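Local coordinates for nitrate transport protein (PDB 3HN0), which probably serves as the substrate-binding component of an ABC transporter, perhaps capturing nitrate or another small solute for uptake, at residues A[83-88]-A[182-187]; A[16-21]-A[235-240]; A[259-262]-A[268-271]; A[152-157]-A[164-169]. All coordinates share one frame; numbering follows the deposited sequence.

Contact 1: residues A[83-88]-A[182-187]; sequences WGTLYL and AQTAVV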
loop_
_atom_site.group_PDB
_atom_site.type_symbol
_atom_site.label_atom_id
_atom_site.label_comp_id
_atom_site.label_asym_id
_atom_site.label_seq_id
_atom_site.Cartn_x
_atom_site.Cartn_y
_atom_site.Cartn_z
ATOM N N TRP A 83 2.042 -10.330 -0.141
ATOM C CA TRP A 83 2.492 -8.943 -0.143
ATOM C C TRP A 83 3.347 -8.576 1.097
ATOM O O TRP A 83 3.859 -7.474 1.206
ATOM C CB TRP A 83 1.264 -8.006 -0.277
ATOM C CG TRP A 83 0.539 -8.302 -1.574
ATOM C CD1 TRP A 83 -0.399 -9.260 -1.774
ATOM C CD2 TRP A 83 0.825 -7.732 -2.866
ATOM N NE1 TRP A 83 -0.756 -9.321 -3.095
ATOM C CE2 TRP A 83 -0.049 -8.362 -3.794
ATOM C CE3 TRP A 83 1.683 -6.716 -3.320
ATOM C CZ2 TRP A 83 -0.055 -8.061 -5.128
ATOM C CZ3 TRP A 83 1.657 -6.385 -4.669
ATOM C CH2 TRP A 83 0.797 -7.081 -5.573
ATOM N N GLY A 84 3.480 -9.499 2.026
ATOM C CA GLY A 84 4.206 -9.267 3.287
ATOM C C GLY A 84 5.350 -10.255 3.398
ATOM O O GLY A 84 5.184 -11.381 3.855
ATOM N N THR A 85 6.530 -9.879 2.922
ATOM C CA THR A 85 7.623 -10.810 2.946
ATOM C C THR A 85 8.823 -10.429 3.781
ATOM O O THR A 85 9.631 -11.300 4.108
ATOM C CB THR A 85 8.094 -11.166 1.505
ATOM O OG1 THR A 85 8.708 -10.055 0.913
ATOM C CG2 THR A 85 6.943 -11.556 0.644
ATOM N N LEU A 86 8.979 -9.146 4.103
ATOM C CA LEU A 86 10.202 -8.726 4.762
ATOM C C LEU A 86 9.929 -7.758 5.909
ATOM O O LEU A 86 9.282 -6.721 5.751
ATOM C CB LEU A 86 11.165 -8.136 3.735
ATOM C CG LEU A 86 12.615 -8.120 4.188
ATOM C CD1 LEU A 86 13.157 -9.598 4.303
ATOM C CD2 LEU A 86 13.438 -7.262 3.241
ATOM N N TYR A 87 10.434 -8.147 7.087
ATOM C CA TYR A 87 10.321 -7.340 8.265
ATOM C C TYR A 87 11.640 -7.159 8.979
ATOM O O TYR A 87 12.495 -8.025 8.937
ATOM C CB TYR A 87 9.297 -7.971 9.211
ATOM C CG TYR A 87 7.903 -7.941 8.704
ATOM C CD1 TYR A 87 7.438 -8.939 7.828
ATOM C CD2 TYR A 87 7.010 -6.918 9.073
ATOM C CE1 TYR A 87 6.134 -8.923 7.328
ATOM C CE2 TYR A 87 5.709 -6.909 8.552
ATOM C CZ TYR A 87 5.280 -7.912 7.699
ATOM O OH TYR A 87 3.987 -7.904 7.208
ATOM N N LEU A 88 11.848 -6.003 9.602
ATOM C CA LEU A 88 13.054 -5.775 10.391
ATOM C C LEU A 88 12.777 -6.118 11.838
ATOM O O LEU A 88 11.792 -5.631 12.409
ATOM C CB LEU A 88 13.425 -4.300 10.315
ATOM C CG LEU A 88 14.640 -3.773 11.081
ATOM C CD1 LEU A 88 15.921 -4.431 10.598
ATOM C CD2 LEU A 88 14.647 -2.247 10.899
ATOM N N ALA A 182 5.161 -5.960 -5.359
ATOM C CA ALA A 182 4.823 -7.224 -5.976
ATOM C C ALA A 182 6.112 -8.062 -6.122
ATOM O O ALA A 182 6.703 -8.153 -7.197
ATOM C CB ALA A 182 4.091 -6.993 -7.288
ATOM N N GLN A 183 6.537 -8.688 -5.029
ATOM C CA GLN A 183 7.850 -9.386 -4.979
ATOM C C GLN A 183 7.775 -10.839 -5.358
ATOM O O GLN A 183 8.807 -11.443 -5.565
ATOM C CB GLN A 183 8.501 -9.379 -3.567
ATOM C CG GLN A 183 8.370 -8.168 -2.824
ATOM C CD GLN A 183 9.125 -8.207 -1.557
ATOM O OE1 GLN A 183 10.159 -8.898 -1.445
ATOM N NE2 GLN A 183 8.630 -7.481 -0.578
ATOM N N THR A 184 6.562 -11.396 -5.422
ATOM C CA THR A 184 6.346 -12.792 -5.689
ATOM C C THR A 184 5.468 -12.971 -6.925
ATOM O O THR A 184 4.459 -12.261 -7.080
ATOM C CB THR A 184 5.668 -13.450 -4.508
ATOM O OG1 THR A 184 6.465 -13.255 -3.334
ATOM C CG2 THR A 184 5.444 -14.940 -4.777
ATOM N N ALA A 185 5.901 -13.847 -7.820
ATOM C CA ALA A 185 5.252 -14.068 -9.086
ATOM C C ALA A 185 4.637 -15.441 -9.157
ATOM O O ALA A 185 5.275 -16.462 -8.804
ATOM C CB ALA A 185 6.253 -13.968 -10.265
ATOM N N VAL A 186 3.408 -15.459 -9.646
ATOM C CA VAL A 186 2.809 -16.690 -10.171
ATOM C C VAL A 186 2.966 -16.603 -11.668
ATOM O O VAL A 186 2.364 -15.722 -12.306
ATOM C CB VAL A 186 1.323 -16.834 -9.783
ATOM C CG1 VAL A 186 0.729 -18.114 -10.383
ATOM C CG2 VAL A 186 1.129 -16.795 -8.258
ATOM N N VAL A 187 3.707 -17.541 -12.249
ATOM C CA VAL A 187 3.927 -17.571 -13.694
ATOM C C VAL A 187 3.328 -18.836 -14.300
ATOM O O VAL A 187 3.139 -19.831 -13.593
ATOM C CB VAL A 187 5.436 -17.475 -14.036
ATOM C CG1 VAL A 187 6.008 -16.146 -13.409
ATOM C CG2 VAL A 187 6.225 -18.743 -13.646
HETATM O O HOH W 1 5.766 -6.979 -0.670
#
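The connection between the two lobes brings Trp83 against Ala182 and Thr85 beside Gln183. The indole meets its neighbour through the far end of its six-membered ring: CZ3 lies 3.5 Å from the CA of Ala182, and CH2 approaches the Ala182 methyl CB to 3.7 Å. Although the CB of Trp83 is directed away from 182-187, a chi1 of -60° sets the ring beside the backbone N, and its length carries CZ3 and CH2 back toward 182-187. A small alanine suits the spot because it lets so broad a ring settle close to the backbone. With an alanine in place of Trp83, the packing of CZ3 and CH2 would probably give way to a gap beside Ala182, and the carbonyl of Tyr243 would lose the indole N-H that it accepts. In a type II periplasmic-binding-protein fold, which the strand order fits, chain segments such as these cross between the lobes: 83-88 leaves the large mixed sheet for the second lobe, and 182-187 returns to it. Here the link is partly polar. Thr85 OG1 stands above the plane of the Gln183 amide, 3.0 Å from NE2, a poor direction for an in-plane N-H. That nitrogen donates instead to a water 2.9 Å from NE2, and the same water donates to Trp83 O at 2.7 Å, so the water ties the backbone carbonyl of Trp83 to the side-chain amide of Gln183. Asn171 OD1 takes the backbone N-H of both Thr85 and Leu86. Gly84 suits its position since a CB there would crowd the hydroxyl of Tyr87.

Contact 2: residues A[16-21]-A[235-240]; sequences SVIAFA and KSIERC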
loop_
_atom_site.group_PDB
_atom_site.type_symbol
_atom_site.label_atom_id
_atom_site.label_comp_id
_atom_site.label_asym_id
_atom_site.label_seq_id
_atom_site.Cartn_x
_atom_site.Cartn_y
_atom_site.Cartn_z
ATOM N N SER A 16 4.520 -18.242 0.341
ATOM C CA SER A 16 3.561 -18.338 -0.732
ATOM C C SER A 16 2.748 -19.634 -0.660
ATOM O O SER A 16 1.632 -19.638 -1.117
ATOM C CB SER A 16 4.263 -18.286 -2.079
ATOM O OG SER A 16 5.006 -19.463 -2.207
ATOM N N VAL A 17 3.285 -20.703 -0.030
ATOM C CA VAL A 17 2.531 -21.982 0.071
ATOM C C VAL A 17 1.282 -21.746 0.915
ATOM O O VAL A 17 0.238 -22.394 0.698
ATOM C CB VAL A 17 3.348 -23.131 0.613
ATOM C CG1 VAL A 17 3.743 -22.916 2.100
ATOM C CG2 VAL A 17 2.620 -24.469 0.397
ATOM N N ILE A 18 1.332 -20.742 1.810
ATOM C CA ILE A 18 0.150 -20.450 2.598
ATOM C C ILE A 18 -1.050 -20.034 1.733
ATOM O O ILE A 18 -2.189 -20.449 1.973
ATOM C CB ILE A 18 0.437 -19.361 3.694
ATOM C CG1 ILE A 18 1.533 -19.853 4.632
ATOM C CG2 ILE A 18 -0.888 -19.019 4.465
ATOM C CD1 ILE A 18 2.105 -18.750 5.621
ATOM N N ALA A 19 -0.801 -19.254 0.688
ATOM C CA ALA A 19 -1.851 -18.859 -0.222
ATOM C C ALA A 19 -2.482 -20.026 -0.954
ATOM O O ALA A 19 -3.637 -19.970 -1.333
ATOM C CB ALA A 19 -1.274 -17.845 -1.255
ATOM N N PHE A 20 -1.667 -21.049 -1.188
ATOM C CA PHE A 20 -2.051 -22.242 -1.915
ATOM C C PHE A 20 -2.469 -23.389 -0.995
ATOM O O PHE A 20 -2.779 -24.478 -1.468
ATOM C CB PHE A 20 -0.859 -22.658 -2.803
ATOM C CG PHE A 20 -0.624 -21.753 -3.963
ATOM C CD1 PHE A 20 0.159 -20.642 -3.844
ATOM C CD2 PHE A 20 -1.201 -22.031 -5.211
ATOM C CE1 PHE A 20 0.356 -19.813 -4.908
ATOM C CE2 PHE A 20 -1.006 -21.200 -6.290
ATOM C CZ PHE A 20 -0.241 -20.091 -6.141
ATOM N N ALA A 21 -2.510 -23.153 0.326
ATOM C CA ALA A 21 -2.723 -24.232 1.290
ATOM C C ALA A 21 -3.968 -25.032 0.998
ATOM O O ALA A 21 -3.955 -26.262 1.111
ATOM C CB ALA A 21 -2.753 -23.688 2.747
ATOM N N LYS A 235 -1.195 -14.664 13.598
ATOM C CA LYS A 235 -0.435 -13.422 13.364
ATOM C C LYS A 235 0.594 -13.549 12.244
ATOM O O LYS A 235 0.801 -12.628 11.484
ATOM C CB LYS A 235 0.220 -12.917 14.638
ATOM C CG LYS A 235 -0.766 -12.208 15.558
ATOM C CD LYS A 235 -0.025 -11.547 16.718
ATOM C CE LYS A 235 -0.908 -11.363 17.962
ATOM N NZ LYS A 235 -2.160 -10.623 17.656
ATOM N N SER A 236 1.169 -14.743 12.084
ATOM C CA SER A 236 2.113 -15.022 11.011
ATOM C C SER A 236 1.386 -14.847 9.678
ATOM O O SER A 236 1.886 -14.221 8.766
ATOM C CB SER A 236 2.643 -16.461 11.085
ATOM O OG SER A 236 3.028 -16.835 12.414
ATOM N N ILE A 237 0.204 -15.422 9.586
ATOM C CA ILE A 237 -0.583 -15.287 8.340
ATOM C C ILE A 237 -0.913 -13.837 8.044
ATOM O O ILE A 237 -0.722 -13.372 6.925
ATOM C CB ILE A 237 -1.815 -16.175 8.381
ATOM C CG1 ILE A 237 -1.346 -17.630 8.284
ATOM C CG2 ILE A 237 -2.760 -15.829 7.219
ATOM C CD1 ILE A 237 -2.477 -18.636 8.149
ATOM N N GLU A 238 -1.307 -13.084 9.091
ATOM C CA GLU A 238 -1.583 -11.661 8.926
ATOM C C GLU A 238 -0.399 -10.901 8.347
ATOM O O GLU A 238 -0.558 -10.076 7.422
ATOM C CB GLU A 238 -2.025 -10.976 10.230
ATOM C CG GLU A 238 -3.426 -11.274 10.714
ATOM C CD GLU A 238 -3.634 -10.892 12.213
ATOM O OE1 GLU A 238 -2.910 -9.999 12.769
ATOM O OE2 GLU A 238 -4.528 -11.508 12.825
ATOM N N ARG A 239 0.804 -11.174 8.869
ATOM C CA ARG A 239 2.014 -10.549 8.355
ATOM C C ARG A 239 2.360 -10.884 6.896
ATOM O O ARG A 239 3.066 -10.150 6.247
ATOM C CB ARG A 239 3.210 -10.851 9.264
ATOM C CG ARG A 239 3.099 -10.157 10.618
ATOM C CD ARG A 239 4.413 -10.156 11.376
ATOM N NE ARG A 239 4.699 -11.497 11.852
ATOM C CZ ARG A 239 4.494 -11.958 13.092
ATOM N NH1 ARG A 239 3.961 -11.209 14.067
ATOM N NH2 ARG A 239 4.822 -13.198 13.360
ATOM N N CYS A 240 1.884 -12.020 6.407
ATOM C CA CYS A 240 2.137 -12.389 5.019
ATOM C C CYS A 240 1.294 -11.581 4.051
ATOM O O CYS A 240 1.633 -11.530 2.853
ATOM C CB CYS A 240 1.866 -13.896 4.765
ATOM S SG CYS A 240 3.028 -14.930 5.660
#
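Two short helical pieces face each other here, their nearest CA atoms, those of Ile18 and Ile237, 7.8 Å apart. Residues 16-19 form a weakly bonded turn, in which Ala19 N reaches Ser16 O only weakly, whereas in the helix of 235-240 Arg239 N bonds to Lys235 O at 3.0 Å. The CB of Ile18 is directed toward 235-240, and its two branches are divided between two partners. The CG2 methyl of Ile18 meets Ile237 CD1 at 4.0 Å, the two side chains passing at a slant. The other branch, with CG1 beside the backbone N and chi2 near 169°, is stretched out and delivers CD1 to within 3.9 Å of Cys240 SG. A beta-branched, forked isoleucine can thus touch residues one helical turn apart, and a compact, weakly polar thiol fits the end of the longer arm. No hydrogen bond crosses; the touching atoms are carbons and one sulfur, and Ala210 and Leu232 extend the packing on Ile18, Pro214 and Ile218 on Ile237. The contact joins the helical turn following strand 6-12 to the helix just before strand 242-246, in the way helices bury their inner sides in the alpha/beta lobes of type II periplasmic binding proteins.

Contact 3: residues A[259-262]-A[268-271]; sequences RLIE and AVGG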
loop_
_atom_site.group_PDB
_atom_site.type_symbol
_atom_site.label_atom_id
_atom_site.label_comp_id
_atom_site.label_asym_id
_atom_site.label_seq_id
_atom_site.Cartn_x
_atom_site.Cartn_y
_atom_site.Cartn_z
ATOM N N ARG A 259 11.680 -1.848 -11.509
ATOM C CA ARG A 259 12.462 -0.658 -11.707
ATOM C C ARG A 259 13.352 -0.370 -10.530
ATOM O O ARG A 259 14.520 -0.000 -10.699
ATOM C CB ARG A 259 11.540 0.535 -11.958
ATOM C CG ARG A 259 12.223 1.791 -12.433
ATOM C CD ARG A 259 11.189 2.832 -12.967
ATOM N NE ARG A 259 10.392 2.295 -14.092
ATOM C CZ ARG A 259 9.087 1.977 -14.063
ATOM N NH1 ARG A 259 8.335 2.144 -12.969
ATOM N NH2 ARG A 259 8.512 1.495 -15.161
ATOM N N LEU A 260 12.805 -0.512 -9.318
ATOM C CA LEU A 260 13.598 -0.321 -8.114
ATOM C C LEU A 260 14.771 -1.308 -8.072
ATOM O O LEU A 260 15.918 -0.920 -7.845
ATOM C CB LEU A 260 12.689 -0.444 -6.876
ATOM C CG LEU A 260 13.285 -0.203 -5.493
ATOM C CD1 LEU A 260 12.171 0.038 -4.450
ATOM C CD2 LEU A 260 14.163 -1.381 -5.114
ATOM N N ILE A 261 14.495 -2.592 -8.302
ATOM C CA ILE A 261 15.549 -3.605 -8.286
ATOM C C ILE A 261 16.639 -3.277 -9.322
ATOM O O ILE A 261 17.828 -3.363 -9.049
ATOM C CB ILE A 261 14.994 -5.012 -8.595
ATOM C CG1 ILE A 261 14.040 -5.443 -7.478
ATOM C CG2 ILE A 261 16.126 -6.041 -8.846
ATOM C CD1 ILE A 261 14.716 -5.503 -6.116
ATOM N N GLU A 262 16.194 -2.890 -10.508
ATOM C CA GLU A 262 17.084 -2.583 -11.601
ATOM C C GLU A 262 18.035 -1.425 -11.237
ATOM O O GLU A 262 19.183 -1.363 -11.712
ATOM C CB GLU A 262 16.234 -2.243 -12.819
ATOM C CG GLU A 262 17.031 -2.011 -14.067
ATOM C CD GLU A 262 16.160 -1.603 -15.240
ATOM O OE1 GLU A 262 15.115 -0.974 -15.013
ATOM O OE2 GLU A 262 16.525 -1.926 -16.372
ATOM N N ALA A 268 19.960 -8.558 -11.978
ATOM C CA ALA A 268 18.969 -9.393 -11.237
ATOM C C ALA A 268 17.649 -9.564 -12.019
ATOM O O ALA A 268 16.933 -10.551 -11.803
ATOM C CB ALA A 268 18.694 -8.812 -9.839
ATOM N N VAL A 269 17.320 -8.617 -12.916
ATOM C CA VAL A 269 16.079 -8.755 -13.696
ATOM C C VAL A 269 16.369 -9.058 -15.159
ATOM O O VAL A 269 15.472 -9.026 -15.978
ATOM C CB VAL A 269 15.209 -7.498 -13.570
ATOM C CG1 VAL A 269 14.755 -7.355 -12.076
ATOM C CG2 VAL A 269 15.960 -6.228 -14.101
ATOM N N GLY A 270 17.625 -9.342 -15.473
ATOM C CA GLY A 270 18.034 -9.639 -16.814
ATOM C C GLY A 270 18.373 -8.446 -17.675
ATOM O O GLY A 270 18.373 -8.565 -18.904
ATOM N N GLY A 271 18.677 -7.307 -17.049
ATOM C CA GLY A 271 19.263 -6.181 -17.775
ATOM C C GLY A 271 18.286 -5.150 -18.320
ATOM O O GLY A 271 18.702 -4.119 -18.837
#
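Ile261 and Val269 meet branch against branch: the CG2 methyl of Ile261 lies 3.7 Å from Val269 CG1, with the two side chains running obliquely to one another. The same Ile261 methyl also touches Ala268 CB at 3.9 Å, so a single carbon is shared by two successive residues of the following segment. It is chi1 of Ile261, at -65°, that presents CG2 in this way, setting it beside the carbonyl carbon and CG1 beside the backbone N; chi2 then turns CD1 away from 268-271. Alanine allows this close approach by being small, while the forked valine adds a second methyl, CG2, which faces the CB of Glu262 at 4.2 Å. These residues belong to the last turns of helix 251-264 and the short 3-10 turn that follows it, a local reversal of the chain after the helix on the outer part of the fold. Helix 62-70 lies under the reversal, where Ile63 touches Ile261, Ala268 and Val269, and Asn70 ND2 donates to the carbonyl O of Val269; Ile110 of helix 107-119 also packs on Ile261. Glu262 behaves differently from its apolar neighbour. Its CG is turned opposite the backbone N (chi1 -175°) and the rest of the chain is extended, which carries OE2 out to 4.0 Å from Gly271 O, a mere approach of two oxygens. Gly270 and Gly271 both have positive phi, 86° in the first, where any CB would jam against the carbonyl O of the preceding residue.

Contact 4: residues A[152-157]-A[164-169]; sequences PFLSIA and LRITAD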
loop_
_atom_site.group_PDB
_atom_site.type_symbol
_atom_site.label_atom_id
_atom_site.label_comp_id
_atom_site.label_asym_id
_atom_site.label_seq_id
_atom_site.Cartn_x
_atom_site.Cartn_y
_atom_site.Cartn_z
ATOM N N PRO A 152 8.219 -18.499 7.839
ATOM C CA PRO A 152 7.890 -18.698 9.246
ATOM C C PRO A 152 9.030 -18.309 10.195
ATOM O O PRO A 152 8.848 -18.271 11.442
ATOM C CB PRO A 152 7.658 -20.211 9.308
ATOM C CG PRO A 152 8.557 -20.738 8.341
ATOM C CD PRO A 152 8.658 -19.773 7.218
ATOM N N PHE A 153 10.178 -17.965 9.623
ATOM C CA PHE A 153 11.396 -17.730 10.425
ATOM C C PHE A 153 11.167 -16.562 11.390
ATOM O O PHE A 153 11.646 -16.553 12.530
ATOM C CB PHE A 153 12.535 -17.381 9.483
ATOM C CG PHE A 153 12.779 -18.423 8.471
ATOM C CD1 PHE A 153 13.391 -19.607 8.851
ATOM C CD2 PHE A 153 12.360 -18.242 7.111
ATOM C CE1 PHE A 153 13.631 -20.616 7.909
ATOM C CE2 PHE A 153 12.584 -19.248 6.182
ATOM C CZ PHE A 153 13.209 -20.451 6.594
ATOM N N LEU A 154 10.484 -15.549 10.890
ATOM C CA LEU A 154 10.108 -14.382 11.695
ATOM C C LEU A 154 9.373 -14.809 12.970
ATOM O O LEU A 154 9.726 -14.420 14.077
ATOM C CB LEU A 154 9.226 -13.453 10.876
ATOM C CG LEU A 154 8.702 -12.158 11.519
ATOM C CD1 LEU A 154 9.816 -11.338 12.152
ATOM C CD2 LEU A 154 7.911 -11.286 10.442
ATOM N N SER A 155 8.327 -15.608 12.786
ATOM C CA SER A 155 7.511 -16.092 13.906
ATOM C C SER A 155 8.324 -16.935 14.877
ATOM O O SER A 155 8.196 -16.810 16.112
ATOM C CB SER A 155 6.326 -16.918 13.380
ATOM O OG SER A 155 5.412 -16.086 12.687
ATOM N N ILE A 156 9.159 -17.790 14.311
ATOM C CA ILE A 156 10.016 -18.687 15.143
ATOM C C ILE A 156 10.998 -17.854 15.993
ATOM O O ILE A 156 11.183 -18.105 17.194
ATOM C CB ILE A 156 10.773 -19.671 14.234
ATOM C CG1 ILE A 156 9.777 -20.634 13.581
ATOM C CG2 ILE A 156 11.908 -20.416 15.010
ATOM C CD1 ILE A 156 10.386 -21.420 12.428
ATOM N N ALA A 157 11.621 -16.846 15.377
ATOM C CA ALA A 157 12.555 -15.973 16.067
ATOM C C ALA A 157 11.857 -15.194 17.170
ATOM O O ALA A 157 12.360 -15.092 18.277
ATOM C CB ALA A 157 13.202 -14.983 15.056
ATOM N N LEU A 164 12.871 -10.088 21.263
ATOM C CA LEU A 164 12.957 -9.644 19.881
ATOM C C LEU A 164 11.642 -8.956 19.539
ATOM O O LEU A 164 10.591 -9.413 19.958
ATOM C CB LEU A 164 13.170 -10.855 18.945
ATOM C CG LEU A 164 13.602 -10.548 17.540
ATOM C CD1 LEU A 164 15.054 -9.933 17.493
ATOM C CD2 LEU A 164 13.448 -11.852 16.683
ATOM N N ARG A 165 11.719 -7.875 18.770
ATOM C CA ARG A 165 10.557 -7.150 18.299
ATOM C C ARG A 165 10.676 -6.818 16.816
ATOM O O ARG A 165 11.755 -6.521 16.343
ATOM C CB ARG A 165 10.385 -5.842 19.089
ATOM C CG ARG A 165 10.107 -6.038 20.577
ATOM C CD ARG A 165 8.648 -6.459 20.843
ATOM N NE ARG A 165 8.362 -6.595 22.284
ATOM C CZ ARG A 165 8.582 -7.697 23.000
ATOM N NH1 ARG A 165 9.106 -8.777 22.417
ATOM N NH2 ARG A 165 8.300 -7.724 24.310
ATOM N N ILE A 166 9.540 -6.794 16.126
ATOM C CA ILE A 166 9.463 -6.205 14.776
ATOM C C ILE A 166 9.504 -4.676 14.968
ATOM O O ILE A 166 8.738 -4.139 15.757
ATOM C CB ILE A 166 8.209 -6.597 14.074
ATOM C CG1 ILE A 166 8.214 -8.091 13.780
ATOM C CG2 ILE A 166 8.066 -5.798 12.795
ATOM C CD1 ILE A 166 6.888 -8.612 13.217
ATOM N N THR A 167 10.431 -4.021 14.279
ATOM C CA THR A 167 10.584 -2.575 14.331
ATOM C C THR A 167 10.222 -1.882 13.023
ATOM O O THR A 167 10.020 -0.670 13.031
ATOM C CB THR A 167 12.015 -2.187 14.746
ATOM O OG1 THR A 167 12.968 -2.641 13.776
ATOM C CG2 THR A 167 12.343 -2.795 16.144
ATOM N N ALA A 168 10.134 -2.614 11.919
ATOM C CA ALA A 168 9.718 -1.995 10.643
ATOM C C ALA A 168 9.180 -3.018 9.686
ATOM O O ALA A 168 9.583 -4.196 9.709
ATOM C CB ALA A 168 10.923 -1.259 10.006
ATOM N N ASP A 169 8.323 -2.540 8.787
ATOM C CA ASP A 169 7.766 -3.289 7.691
ATOM C C ASP A 169 8.508 -2.828 6.458
ATOM O O ASP A 169 8.480 -1.637 6.156
ATOM C CB ASP A 169 6.285 -2.938 7.676
ATOM C CG ASP A 169 5.512 -3.561 6.516
ATOM O OD1 ASP A 169 6.111 -3.895 5.492
ATOM O OD2 ASP A 169 4.267 -3.684 6.638
#
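Helix 153-160 turns back through a short loop into strand 165-169, and the nearest CA pairs across the gap are Ala157 with Leu164, 7.4 Å, and Leu154 with Ile166, 8.8 Å. Leu154 and Ala157, three residues apart, share one side of the helix, while Leu164 and Ile166 alternate along the other chain, so that two pairs form. At the pair nearer the loop, Leu164 CD2 presses on the methyl CB of Ala157 at 3.5 Å; alanine suits this spot because the chains are close there. Farther along, where they diverge, larger residues span the gap: Leu154 and Ile166 cross at about a right angle, with Leu154 CD1 4.0 Å from Ile166 CG1 and Leu154 CD2 equally far from Ile166 CD1. Leu154 reaches over because its CG stands opposite the backbone N (chi1 180°). The CB of Arg165 is directed away from the helix, and Arg165 NH1 donates to Leu164 O at 2.9 Å from well above the carbonyl plane, besides bonding to Ser162 O. Thr167 and Ala168 both face Leu88, a classic beta bulge. Tyr87 and Val89 of the adjacent strand also pack on Leu154. With aliphatic side chains meeting and no hydrogen bond across, helix and strand are probably held by close packing and burial of apolar surface, while Ser155 bonds to Glu151 and Ser236 instead.

Overall arrangement
Contact 1 lies closest to the centre of the chain, where the chain passes between the lobes, and is the one in which polar groups and a water take a leading part. Contacts 2 and 4 are also buried but purely apolar, each packing a helix against another element, and both touch contact 1: Tyr87 OH bonds to Arg239 O, and strand 87-90 pairs with strand 165-169. They meet each other too, through Ser236 OG and Ser155 OG. Contact 3 stands apart, on the opposite side of the chain's centre from contact 2, their centres about 26 Å apart; only partly buried, it joins a methyl-based inner half to a partly exposed carboxylate and glycines.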